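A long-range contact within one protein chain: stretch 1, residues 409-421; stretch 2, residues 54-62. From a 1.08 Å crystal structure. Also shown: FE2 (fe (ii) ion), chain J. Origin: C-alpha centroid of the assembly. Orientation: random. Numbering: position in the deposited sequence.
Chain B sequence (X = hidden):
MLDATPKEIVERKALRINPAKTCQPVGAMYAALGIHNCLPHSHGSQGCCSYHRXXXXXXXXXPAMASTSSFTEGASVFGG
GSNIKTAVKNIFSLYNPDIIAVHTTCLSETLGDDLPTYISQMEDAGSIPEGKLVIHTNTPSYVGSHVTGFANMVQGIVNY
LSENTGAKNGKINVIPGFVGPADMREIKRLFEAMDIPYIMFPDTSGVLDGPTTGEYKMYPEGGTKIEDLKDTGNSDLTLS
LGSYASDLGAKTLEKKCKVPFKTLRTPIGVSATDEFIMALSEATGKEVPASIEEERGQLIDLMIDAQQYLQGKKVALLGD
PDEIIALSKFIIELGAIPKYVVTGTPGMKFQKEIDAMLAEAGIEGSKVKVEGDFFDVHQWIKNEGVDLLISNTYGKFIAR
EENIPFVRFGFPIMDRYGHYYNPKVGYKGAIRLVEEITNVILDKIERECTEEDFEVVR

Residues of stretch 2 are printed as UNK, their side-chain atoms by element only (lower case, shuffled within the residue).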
# COMPACT_ATOMS: atom_id res chain seq x y z
N PHE B 409 2.93 -11.78 0.16
CA PHE B 409 3.15 -12.47 1.44
C PHE B 409 4.02 -13.68 1.18
O PHE B 409 3.88 -14.33 0.13
CB PHE B 409 1.77 -12.89 1.96
CG PHE B 409 1.77 -13.64 3.26
CD1 PHE B 409 1.61 -12.96 4.44
CD2 PHE B 409 1.87 -15.00 3.28
CE1 PHE B 409 1.58 -13.66 5.66
CE2 PHE B 409 1.83 -15.70 4.47
CZ PHE B 409 1.69 -15.03 5.66
N GLY B 410 4.92 -14.00 2.09
CA GLY B 410 5.71 -15.21 1.98
C GLY B 410 6.93 -15.04 1.12
O GLY B 410 7.66 -14.06 1.24
N PHE B 411 7.20 -16.03 0.26
CA PHE B 411 8.51 -16.15 -0.39
C PHE B 411 8.37 -16.78 -1.76
O PHE B 411 7.70 -17.82 -1.86
CB PHE B 411 9.42 -17.03 0.48
CG PHE B 411 10.77 -17.34 -0.14
CD1 PHE B 411 11.78 -16.43 -0.09
CD2 PHE B 411 11.00 -18.55 -0.73
CE1 PHE B 411 13.01 -16.72 -0.67
CE2 PHE B 411 12.20 -18.85 -1.29
CZ PHE B 411 13.20 -17.93 -1.29
N PRO B 412 9.06 -16.26 -2.77
CA PRO B 412 9.79 -14.99 -2.77
C PRO B 412 8.92 -13.81 -3.17
O PRO B 412 8.04 -13.94 -4.03
CB PRO B 412 10.89 -15.24 -3.81
CG PRO B 412 10.27 -16.15 -4.77
CD PRO B 412 9.27 -17.00 -4.03
N ILE B 413 9.20 -12.66 -2.55
CA ILE B 413 8.62 -11.38 -2.93
C ILE B 413 9.78 -10.60 -3.53
O ILE B 413 10.69 -10.19 -2.81
CB ILE B 413 8.01 -10.63 -1.73
CG1 ILE B 413 6.91 -11.47 -1.05
CG2 ILE B 413 7.49 -9.30 -2.19
CD1 ILE B 413 6.48 -10.88 0.28
N MET B 414 9.74 -10.42 -4.86
CA MET B 414 10.92 -9.97 -5.62
C MET B 414 10.66 -8.65 -6.34
O MET B 414 11.52 -8.24 -7.12
CB MET B 414 11.34 -11.02 -6.65
CG MET B 414 11.68 -12.34 -5.98
SD MET B 414 12.25 -13.61 -7.11
CE MET B 414 10.74 -14.01 -8.00
N ASP B 415 9.54 -7.99 -6.06
CA ASP B 415 9.12 -6.88 -6.88
C ASP B 415 8.73 -5.64 -6.09
O ASP B 415 8.17 -4.73 -6.67
CB ASP B 415 8.00 -7.29 -7.85
CG ASP B 415 6.77 -7.90 -7.18
OD1 ASP B 415 6.84 -8.31 -5.99
OD2 ASP B 415 5.73 -7.95 -7.88
N ARG B 416 9.09 -5.60 -4.80
CA ARG B 416 8.80 -4.39 -4.01
C ARG B 416 9.99 -4.12 -3.07
O ARG B 416 10.79 -5.02 -2.79
CB ARG B 416 7.51 -4.50 -3.24
CG ARG B 416 6.24 -4.54 -4.09
CD ARG B 416 6.00 -3.23 -4.84
NE ARG B 416 4.74 -3.16 -5.57
CZ ARG B 416 4.57 -3.61 -6.81
NH1 ARG B 416 5.52 -4.23 -7.47
NH2 ARG B 416 3.40 -3.46 -7.42
N TYR B 417 10.05 -2.91 -2.59
CA TYR B 417 11.21 -2.45 -1.79
C TYR B 417 10.77 -2.14 -0.38
O TYR B 417 9.90 -1.32 -0.14
CB TYR B 417 11.83 -1.21 -2.43
CG TYR B 417 12.50 -1.60 -3.72
CD1 TYR B 417 13.82 -1.91 -3.76
CD2 TYR B 417 11.79 -1.70 -4.92
CE1 TYR B 417 14.46 -2.31 -4.89
CE2 TYR B 417 12.41 -2.14 -6.07
CZ TYR B 417 13.74 -2.44 -6.08
OH TYR B 417 14.42 -2.86 -7.20
N GLY B 418 11.44 -2.77 0.59
CA GLY B 418 11.21 -2.52 2.00
C GLY B 418 10.30 -3.48 2.71
O GLY B 418 10.14 -3.39 3.94
N HIS B 419 9.71 -4.43 1.99
CA HIS B 419 8.76 -5.36 2.58
C HIS B 419 9.42 -6.17 3.68
O HIS B 419 8.77 -6.52 4.67
CB HIS B 419 8.12 -6.26 1.52
CG HIS B 419 9.08 -7.17 0.83
ND1 HIS B 419 9.43 -8.39 1.36
CD2 HIS B 419 9.76 -7.05 -0.34
CE1 HIS B 419 10.30 -8.97 0.55
NE2 HIS B 419 10.52 -8.19 -0.48
N TYR B 420 10.71 -6.41 3.52
CA TYR B 420 11.49 -7.24 4.43
C TYR B 420 11.81 -6.53 5.75
O TYR B 420 12.37 -7.15 6.64
CB TYR B 420 12.79 -7.76 3.74
CG TYR B 420 13.32 -6.73 2.79
CD1 TYR B 420 13.04 -6.85 1.42
CD2 TYR B 420 14.02 -5.61 3.21
CE1 TYR B 420 13.41 -5.87 0.53
CE2 TYR B 420 14.41 -4.63 2.33
CZ TYR B 420 14.09 -4.75 0.98
OH TYR B 420 14.38 -3.76 0.08
N TYR B 421 11.40 -5.27 5.90
CA TYR B 421 11.48 -4.59 7.17
C TYR B 421 10.19 -4.71 7.99
O TYR B 421 10.15 -4.23 9.10
CB TYR B 421 11.86 -3.11 6.96
CG TYR B 421 13.21 -2.89 6.26
CD1 TYR B 421 14.40 -3.52 6.68
CD2 TYR B 421 13.28 -2.08 5.20
CE1 TYR B 421 15.59 -3.30 6.00
CE2 TYR B 421 14.46 -1.83 4.54
CZ TYR B 421 15.61 -2.47 4.90
OH TYR B 421 16.81 -2.24 4.15
N UNK B 54 20.65 -16.28 -5.99
CA UNK B 54 19.93 -15.26 -6.75
C UNK B 54 18.57 -14.97 -6.20
O UNK B 54 18.17 -13.79 -6.11
o UNK B 54 21.21 -15.61 -8.78
c UNK B 54 19.88 -15.67 -8.24
c UNK B 54 18.97 -14.79 -9.06
N UNK B 55 17.80 -16.01 -5.87
CA UNK B 55 16.43 -15.75 -5.40
C UNK B 55 16.48 -14.97 -4.08
O UNK B 55 15.65 -14.11 -3.83
c UNK B 55 15.57 -17.02 -5.34
c UNK B 55 14.11 -16.68 -5.16
c UNK B 55 16.04 -17.95 -4.25
N UNK B 56 17.44 -15.30 -3.21
CA UNK B 56 17.58 -14.55 -1.97
C UNK B 56 17.89 -13.08 -2.22
O UNK B 56 17.31 -12.21 -1.55
c UNK B 56 17.08 -16.53 0.42
c UNK B 56 18.63 -15.21 -1.09
c UNK B 56 18.27 -16.60 -0.54
c UNK B 56 19.46 -17.22 0.16
N UNK B 57 18.79 -12.78 -3.16
CA UNK B 57 19.07 -11.38 -3.47
C UNK B 57 17.86 -10.69 -4.11
O UNK B 57 17.63 -9.49 -3.83
c UNK B 57 20.27 -11.24 -4.39
o UNK B 57 21.47 -11.57 -3.72
N UNK B 58 17.11 -11.39 -4.95
CA UNK B 58 15.92 -10.78 -5.55
C UNK B 58 14.83 -10.44 -4.53
O UNK B 58 14.09 -9.47 -4.70
c UNK B 58 16.53 -13.72 -11.03
n UNK B 58 17.29 -13.55 -12.09
c UNK B 58 15.35 -11.70 -6.66
c UNK B 58 16.22 -11.75 -7.87
c UNK B 58 15.73 -12.83 -8.86
n UNK B 58 15.83 -14.85 -10.85
n UNK B 58 16.45 -12.73 -10.14
N UNK B 59 14.70 -11.28 -3.50
CA UNK B 59 13.72 -11.09 -2.45
C UNK B 59 14.15 -9.98 -1.50
O UNK B 59 13.38 -9.07 -1.20
c UNK B 59 12.59 -12.36 -0.54
n UNK B 59 11.27 -12.74 -0.60
c UNK B 59 10.75 -12.62 0.61
c UNK B 59 12.85 -12.05 0.75
c UNK B 59 13.51 -12.43 -1.71
n UNK B 59 11.69 -12.20 1.43
N UNK B 60 15.37 -10.06 -0.99
CA UNK B 60 15.83 -9.16 0.08
C UNK B 60 16.51 -7.90 -0.43
O UNK B 60 16.73 -6.98 0.38
c UNK B 60 15.25 -10.46 2.90
c UNK B 60 14.70 -12.70 3.51
c UNK B 60 15.56 -13.17 2.53
c UNK B 60 16.25 -12.28 1.72
c UNK B 60 16.78 -9.92 1.01
c UNK B 60 14.55 -11.36 3.70
c UNK B 60 16.09 -10.90 1.89
N UNK B 61 16.87 -7.84 -1.70
CA UNK B 61 17.68 -6.74 -2.24
C UNK B 61 18.94 -6.60 -1.38
O UNK B 61 19.33 -5.51 -0.99
c UNK B 61 16.90 -5.43 -2.36
c UNK B 61 15.58 -6.22 -4.42
n UNK B 61 14.14 -7.07 -6.25
c UNK B 61 15.55 -5.56 -3.05
c UNK B 61 14.23 -6.10 -5.10
N UNK B 62 19.60 -7.74 -1.16
CA UNK B 62 20.81 -7.84 -0.33
C UNK B 62 21.74 -8.84 -0.97
O UNK B 62 21.29 -9.74 -1.70
c UNK B 62 20.64 -6.21 2.37
o UNK B 62 21.40 -6.39 3.37
o UNK B 62 20.61 -5.13 1.72
c UNK B 62 19.73 -7.36 1.98
c UNK B 62 20.49 -8.33 1.08
FE FE2 J . 19.56 -3.98 0.41
O HOH W 1 17.77 -4.63 1.36
O HOH W 2 21.35 -3.42 -0.45

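Position 54 carries three side-chain atoms, a carbon bearing one oxygen and one carbon, and nothing of stretch 1 is in reach. It is Thr 54, on a helix that began earlier in the chain.

Position 55 has three carbons, forked at the first, with CB pointing toward stretch 1. One branch tip lies 3.8 Å from Pro 412 CB, the other 4.1 Å from Phe 411 CZ. This is Val 55.

At position 56 four carbons fork at the second. CB points away, yet one terminal carbon returns to 4.2 Å from Phe 411 CE1: Leu 56.

Position 57 shows one carbon and one oxygen, and the oxygen donates to the backbone O of position 62 at 2.7 Å. It is Ser 57.

Position 58 runs through three carbons and a nitrogen to a carbon holding two more nitrogens. Its CB packs 3.7 Å from Met 414 SD while the end leads away; its backbone O receives a CA-H...O contact from Met 414 CA at 3.3 Å. This is Arg 58.

Position 59 has one carbon and a five-membered ring with two nitrogens. One ring nitrogen accepts from Ile 413 N at 2.8 Å and 170°, nearly straight; the amide also lies near the ring plane, where that nitrogen's lone pair points. Phe 411 CD1 sits over one face, and the edge of His 419 meets the opposite face. The residue is His 59, and the accepting atom is ND1.

Position 60 has one carbon and a six-carbon ring. CB points away, but a carbon of the ring edge lies 3.7 Å from Tyr 420 CB: Phe 60.

Position 61 has four carbons in a row ending in nitrogen. It leaves the helix with positive phi, and its CB points toward stretch 1. The terminal nitrogen donates to Met 414 O at 3.0 Å and to Arg 58 O at 2.9 Å, joining the loop to the helix end. This is Lys 61.

Position 62 has three carbons, the last carrying two oxygens, and makes no contact with the loop. It is Glu 62; Glu 62 OE2 and Lys 61 O bind the iron, FE, at 2.0 and 2.1 Å.

The contact is built round the His 59 ring, with a second polar tie at Lys 61. His 59 is clasped on both faces while its edge reads a loop amide, and His 419 NE2 adds a weak bond to His 59 O at 3.1 Å. Val 55 and Leu 56 pack against Phe 411; beyond the helix, Lys 61 ties down the carbonyl of Met 414.

Stretch 2, residues 54-62: TVLSRHFKE
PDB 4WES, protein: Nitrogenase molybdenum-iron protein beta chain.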